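Local coordinates for protein ferritin, putative (Archaeoglobus fulgidus, PDB 5LS9) that probably takes up and stores iron inside a hollow 24-subunit shell, here as an archaeal ferritin humanized for cell-targeted delivery, at residues F[91-96]-F[135-140]; F[42-47]-F[158-163]. The protein carries 10 engineered substitutions. One frame throughout, in Å; residues are numbered along the deposited sequence.

Contact 1 of 2, residues F[91-96]-F[135-140]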
loop_
_atom_site.group_PDB
_atom_site.type_symbol
_atom_site.label_atom_id
_atom_site.label_comp_id
_atom_site.label_asym_id
_atom_site.label_seq_id
_atom_site.Cartn_x
_atom_site.Cartn_y
_atom_site.Cartn_z
ATOM N N HIS F 91 -11.224 -3.982 -60.224
ATOM C CA HIS F 91 -9.862 -4.063 -60.755
ATOM C C HIS F 91 -8.875 -4.505 -59.676
ATOM O O HIS F 91 -7.944 -5.272 -59.949
ATOM C CB HIS F 91 -9.415 -2.726 -61.339
ATOM C CG HIS F 91 -8.239 -2.841 -62.255
ATOM N ND1 HIS F 91 -6.953 -2.546 -61.857
ATOM C CD2 HIS F 91 -8.153 -3.233 -63.548
ATOM C CE1 HIS F 91 -6.126 -2.740 -62.869
ATOM N NE2 HIS F 91 -6.830 -3.157 -63.908
ATOM N N VAL F 92 -9.085 -4.016 -58.454
ATOM C CA VAL F 92 -8.261 -4.396 -57.305
ATOM C C VAL F 92 -8.279 -5.916 -57.129
ATOM O O VAL F 92 -7.230 -6.543 -56.996
ATOM C CB VAL F 92 -8.743 -3.695 -56.005
ATOM C CG1 VAL F 92 -8.045 -4.252 -54.769
ATOM C CG2 VAL F 92 -8.517 -2.193 -56.095
ATOM N N TYR F 93 -9.472 -6.502 -57.140
ATOM C CA TYR F 93 -9.612 -7.951 -57.011
ATOM C C TYR F 93 -8.836 -8.665 -58.129
ATOM O O TYR F 93 -7.852 -9.357 -57.853
ATOM C CB TYR F 93 -11.098 -8.347 -57.002
ATOM C CG TYR F 93 -11.366 -9.835 -56.843
ATOM C CD1 TYR F 93 -10.869 -10.541 -55.751
ATOM C CD2 TYR F 93 -12.140 -10.528 -57.774
ATOM C CE1 TYR F 93 -11.122 -11.897 -55.597
ATOM C CE2 TYR F 93 -12.394 -11.882 -57.630
ATOM C CZ TYR F 93 -11.885 -12.563 -56.542
ATOM O OH TYR F 93 -12.145 -13.906 -56.400
ATOM N N GLU F 94 -9.246 -8.450 -59.381
ATOM C CA GLU F 94 -8.623 -9.126 -60.536
ATOM C C GLU F 94 -7.132 -8.801 -60.713
ATOM O O GLU F 94 -6.407 -9.584 -61.324
ATOM C CB GLU F 94 -9.382 -8.828 -61.838
ATOM C CG GLU F 94 -10.494 -9.828 -62.155
ATOM C CD GLU F 94 -11.266 -9.500 -63.434
ATOM O OE1 GLU F 94 -11.149 -8.361 -63.944
ATOM O OE2 GLU F 94 -12.001 -10.383 -63.935
ATOM N N HIS F 95 -6.685 -7.656 -60.194
ATOM C CA HIS F 95 -5.254 -7.366 -60.093
ATOM C C HIS F 95 -4.642 -8.222 -58.988
ATOM O O HIS F 95 -3.593 -8.837 -59.195
ATOM C CB HIS F 95 -4.999 -5.875 -59.808
ATOM C CG HIS F 95 -3.545 -5.518 -59.658
ATOM N ND1 HIS F 95 -2.787 -5.019 -60.697
ATOM C CD2 HIS F 95 -2.715 -5.584 -58.591
ATOM C CE1 HIS F 95 -1.554 -4.800 -60.276
ATOM N NE2 HIS F 95 -1.483 -5.139 -59.003
ATOM N N GLU F 96 -5.291 -8.256 -57.819
ATOM C CA GLU F 96 -4.761 -9.010 -56.677
ATOM C C GLU F 96 -4.804 -10.513 -56.904
ATOM O O GLU F 96 -3.924 -11.221 -56.427
ATOM C CB GLU F 96 -5.481 -8.665 -55.367
ATOM C CG GLU F 96 -5.044 -7.351 -54.733
ATOM C CD GLU F 96 -3.677 -7.420 -54.063
ATOM O OE1 GLU F 96 -2.871 -8.320 -54.408
ATOM O OE2 GLU F 96 -3.412 -6.563 -53.184
ATOM N N SER F 135 -10.778 -9.370 -48.504
ATOM C CA SER F 135 -11.051 -7.984 -48.081
ATOM C C SER F 135 -11.490 -7.117 -49.255
ATOM O O SER F 135 -12.404 -6.301 -49.140
ATOM C CB SER F 135 -9.820 -7.364 -47.418
ATOM O OG SER F 135 -9.546 -7.985 -46.168
ATOM N N ALA F 136 -10.825 -7.300 -50.387
ATOM C CA ALA F 136 -11.227 -6.650 -51.631
ATOM C C ALA F 136 -12.620 -7.115 -52.033
ATOM O O ALA F 136 -13.531 -6.293 -52.189
ATOM C CB ALA F 136 -10.231 -6.961 -52.739
ATOM N N LEU F 137 -12.765 -8.438 -52.173
ATOM C CA LEU F 137 -14.021 -9.070 -52.591
ATOM C C LEU F 137 -15.173 -8.826 -51.610
ATOM O O LEU F 137 -16.339 -8.891 -52.006
ATOM C CB LEU F 137 -13.827 -10.578 -52.795
ATOM C CG LEU F 137 -15.054 -11.380 -53.246
ATOM C CD1 LEU F 137 -15.451 -11.006 -54.665
ATOM C CD2 LEU F 137 -14.792 -12.872 -53.132
ATOM N N ASP F 138 -14.870 -8.561 -50.340
ATOM C CA ASP F 138 -15.915 -8.143 -49.407
ATOM C C ASP F 138 -16.496 -6.832 -49.906
ATOM O O ASP F 138 -17.710 -6.696 -50.034
ATOM C CB ASP F 138 -15.382 -7.974 -47.977
ATOM C CG ASP F 138 -16.500 -7.888 -46.940
ATOM O OD1 ASP F 138 -17.654 -8.230 -47.284
ATOM O OD2 ASP F 138 -16.229 -7.484 -45.782
ATOM N N ILE F 139 -15.611 -5.890 -50.224
ATOM C CA ILE F 139 -16.016 -4.537 -50.606
ATOM C C ILE F 139 -16.649 -4.503 -52.005
ATOM O O ILE F 139 -17.607 -3.756 -52.236
ATOM C CB ILE F 139 -14.827 -3.543 -50.517
ATOM C CG1 ILE F 139 -14.240 -3.539 -49.100
ATOM C CG2 ILE F 139 -15.262 -2.126 -50.883
ATOM C CD1 ILE F 139 -12.807 -3.050 -49.030
ATOM N N VAL F 140 -16.114 -5.300 -52.929
ATOM C CA VAL F 140 -16.692 -5.425 -54.273
ATOM C C VAL F 140 -18.170 -5.777 -54.160
ATOM O O VAL F 140 -19.022 -5.101 -54.747
ATOM C CB VAL F 140 -15.980 -6.513 -55.112
ATOM C CG1 VAL F 140 -16.809 -6.898 -56.327
ATOM C CG2 VAL F 140 -14.604 -6.040 -55.550
#

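Contact 2 of 2, residues F[42-47]-F[158-163]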
loop_
_atom_site.group_PDB
_atom_site.type_symbol
_atom_site.label_atom_id
_atom_site.label_comp_id
_atom_site.label_asym_id
_atom_site.label_seq_id
_atom_site.Cartn_x
_atom_site.Cartn_y
_atom_site.Cartn_z
ATOM N N SER F 42 -10.316 6.997 -50.216
ATOM C CA SER F 42 -8.970 7.545 -50.421
ATOM C C SER F 42 -7.996 7.054 -49.352
ATOM O O SER F 42 -6.880 6.648 -49.667
ATOM C CB SER F 42 -8.996 9.081 -50.432
ATOM O OG SER F 42 -9.111 9.610 -49.125
ATOM N N ASN F 43 -8.428 7.096 -48.093
ATOM C CA ASN F 43 -7.615 6.617 -46.983
ATOM C C ASN F 43 -7.235 5.136 -47.135
ATOM O O ASN F 43 -6.080 4.760 -46.899
ATOM C CB ASN F 43 -8.349 6.841 -45.658
ATOM C CG ASN F 43 -7.542 6.374 -44.458
ATOM O OD1 ASN F 43 -7.735 5.260 -43.957
ATOM N ND2 ASN F 43 -6.614 7.213 -44.007
ATOM N N TRP F 44 -8.206 4.316 -47.543
ATOM C CA TRP F 44 -8.015 2.863 -47.711
ATOM C C TRP F 44 -6.923 2.509 -48.712
ATOM O O TRP F 44 -6.099 1.633 -48.453
ATOM C CB TRP F 44 -9.312 2.212 -48.175
ATOM C CG TRP F 44 -9.343 0.716 -48.039
ATOM C CD1 TRP F 44 -9.812 0.015 -46.977
ATOM C CD2 TRP F 44 -8.909 -0.254 -49.002
ATOM N NE1 TRP F 44 -9.701 -1.329 -47.211
ATOM C CE2 TRP F 44 -9.152 -1.524 -48.450
ATOM C CE3 TRP F 44 -8.334 -0.173 -50.274
ATOM C CZ2 TRP F 44 -8.841 -2.706 -49.118
ATOM C CZ3 TRP F 44 -8.024 -1.350 -50.940
ATOM C CH2 TRP F 44 -8.278 -2.599 -50.358
ATOM N N MET F 45 -6.931 3.180 -49.858
ATOM C CA MET F 45 -5.909 2.961 -50.879
ATOM C C MET F 45 -4.517 3.431 -50.416
ATOM O O MET F 45 -3.529 2.739 -50.640
ATOM C CB MET F 45 -6.309 3.654 -52.176
ATOM C CG MET F 45 -7.607 3.128 -52.774
ATOM S SD MET F 45 -7.434 1.536 -53.603
ATOM C CE MET F 45 -9.119 0.955 -53.563
ATOM N N ARG F 46 -4.448 4.589 -49.760
ATOM C CA ARG F 46 -3.187 5.099 -49.200
ATOM C C ARG F 46 -2.546 4.085 -48.256
ATOM O O ARG F 46 -1.332 3.898 -48.262
ATOM C CB ARG F 46 -3.409 6.416 -48.436
ATOM C CG ARG F 46 -3.775 7.622 -49.296
ATOM C CD ARG F 46 -2.551 8.303 -49.889
ATOM N NE ARG F 46 -1.832 9.116 -48.905
ATOM C CZ ARG F 46 -2.169 10.354 -48.530
ATOM N NH1 ARG F 46 -3.236 10.968 -49.046
ATOM N NH2 ARG F 46 -1.429 10.986 -47.618
ATOM N N VAL F 47 -3.367 3.443 -47.429
ATOM C CA VAL F 47 -2.868 2.421 -46.510
ATOM C C VAL F 47 -2.421 1.189 -47.305
ATOM O O VAL F 47 -1.352 0.621 -47.049
ATOM C CB VAL F 47 -3.925 2.044 -45.444
ATOM C CG1 VAL F 47 -3.486 0.825 -44.645
ATOM C CG2 VAL F 47 -4.176 3.215 -44.500
ATOM N N LYS F 158 -17.212 6.369 -44.713
ATOM C CA LYS F 158 -16.694 6.695 -43.381
ATOM C C LYS F 158 -15.988 5.500 -42.742
ATOM O O LYS F 158 -14.943 5.652 -42.109
ATOM C CB LYS F 158 -17.830 7.179 -42.474
ATOM C CG LYS F 158 -17.377 7.834 -41.180
ATOM C CD LYS F 158 -18.578 8.301 -40.369
ATOM C CE LYS F 158 -18.183 8.807 -38.988
ATOM N NZ LYS F 158 -19.345 9.340 -38.215
ATOM N N GLU F 159 -16.562 4.315 -42.932
ATOM C CA GLU F 159 -16.050 3.102 -42.297
ATOM C C GLU F 159 -14.606 2.823 -42.716
ATOM O O GLU F 159 -13.753 2.568 -41.869
ATOM C CB GLU F 159 -16.944 1.904 -42.625
ATOM C CG GLU F 159 -17.540 1.246 -41.396
ATOM C CD GLU F 159 -18.380 0.035 -41.734
ATOM O OE1 GLU F 159 -18.745 -0.127 -42.921
ATOM O OE2 GLU F 159 -18.678 -0.751 -40.809
ATOM N N LEU F 160 -14.338 2.898 -44.020
ATOM C CA LEU F 160 -12.993 2.671 -44.565
ATOM C C LEU F 160 -11.937 3.655 -44.045
ATOM O O LEU F 160 -10.747 3.325 -44.037
ATOM C CB LEU F 160 -13.041 2.704 -46.091
ATOM C CG LEU F 160 -13.834 1.530 -46.675
ATOM C CD1 LEU F 160 -14.779 1.978 -47.776
ATOM C CD2 LEU F 160 -12.920 0.435 -47.189
ATOM N N SER F 161 -12.378 4.841 -43.608
ATOM C CA SER F 161 -11.506 5.842 -42.954
ATOM C C SER F 161 -10.704 5.280 -41.781
ATOM O O SER F 161 -9.586 5.718 -41.524
ATOM C CB SER F 161 -12.316 7.032 -42.416
ATOM O OG SER F 161 -13.386 7.381 -43.263
ATOM N N LEU F 162 -11.280 4.307 -41.075
ATOM C CA LEU F 162 -10.714 3.807 -39.819
ATOM C C LEU F 162 -9.630 2.732 -39.996
ATOM O O LEU F 162 -9.136 2.182 -39.012
ATOM C CB LEU F 162 -11.838 3.288 -38.907
ATOM C CG LEU F 162 -12.864 4.327 -38.416
ATOM C CD1 LEU F 162 -14.077 4.424 -39.329
ATOM C CD2 LEU F 162 -13.338 4.000 -37.009
ATOM N N ARG F 163 -9.251 2.430 -41.232
ATOM C CA ARG F 163 -8.103 1.558 -41.463
ATOM C C ARG F 163 -6.814 2.306 -41.109
ATOM O O ARG F 163 -6.772 3.533 -41.169
ATOM C CB ARG F 163 -8.062 1.100 -42.913
ATOM C CG ARG F 163 -7.123 -0.063 -43.151
ATOM C CD ARG F 163 -6.918 -0.335 -44.631
ATOM N NE ARG F 163 -6.076 -1.508 -44.834
ATOM C CZ ARG F 163 -5.790 -2.042 -46.018
ATOM N NH1 ARG F 163 -6.268 -1.507 -47.134
ATOM N NH2 ARG F 163 -5.014 -3.115 -46.088
#

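Contact 1 of 2, residues F[91-96]-F[135-140]
In the four-helix bundle of the ferritin fold, the consecutive helices 85-112 and 116-146 pack antiparallel here. The short segments 91-96 and 135-140 run at 152° to each other, with their axes 9.0 Å apart at closest approach. The backbones come nearest at Tyr93 and Ala136, whose CA atoms are 5.8 Å apart; the small methyl of Ala136 is consistent with this approach. This short length of interface then shows how apolar groups of different size share a seam. On its inner side Val92 sends CG1, anti to its backbone N, to within 4.0 Å of Ala136 CB, and Val92 also touches Tyr26 and Met29 of helix 6-35 and Met45 of helix 39-65. On the outer side the Tyr93 ring lies alongside Leu137, with CG of each anti to its backbone N and the two side chains pointing the same way. Tyr93 CE1 meets Leu137 CB at 4.1 Å, while Leu137 CD1 sits 4.3 Å above the ring plane, over its centre. Val140 CG2 approaches Tyr93 CB at 4.4 Å. Glu96 takes no part in the packing; its OE1 is hydrogen-bonded to Gln129 NE2, and Gln129 is a ligand of the bound magnesium. With no hydrogen bond joining the segments, this junction rests on van der Waals packing and the hydrophobic effect, close beside a polar, metal-binding interior.

Contact 2 of 2, residues F[42-47]-F[158-163]
Arg163, just beyond the short C-terminal helix, lays its chain between Trp44 and Val47 of helix 39-65. This is the dense part of the contact. Extended from CG to NE, the arginine carries NH1 3.2 Å above the indole plane of Trp44, over its centre, with the guanidinium tilted 45° to the ring. The cation-pi contact places CZ 4.4 Å from the centroid of the five-membered ring, and CD adds an off-centre CH-pi contact to the same ring. Val47 CG1 covers one face of the guanidinium, 3.5 Å from NE of Arg163. Beyond the segments, Arg163 NH2 forms a salt bridge with Glu51 and NH1 a hydrogen bond with Gln48. An alanine in place of Trp44 would remove the indole face beneath Arg163 and would probably loosen the seat of the C-terminal segment. The other side is looser and more exposed: Ser161 directs its CB away from helix 39-65, and its OG donates back to Lys158 O at 2.6 Å, from above the carbonyl plane. A type I turn from Leu160 to Arg163 brings the arginine back to the helix. The positive guanidinium thus has the pi face of Trp44 and the carboxylate of Glu51 as complementary partners, which probably steadies its position.

How the contacts relate
Contact 1 lies nearer the centre of the chain and is a buried seam of mostly apolar packing between two helices of the bundle; contact 2, about 15 Å away between centres, is partly buried and fastens the short C-terminal helix and its following turn to the bundle's outside. The chemistry follows the place, with aliphatic and aromatic packing in the first and an arginine cation over an indole in the second. No helix is common to both, yet they touch: Ile139 CD1 packs 4.0 Å from Trp44 CZ2 and also against Leu160. The segments themselves come from four of the five helices, all but 6-35.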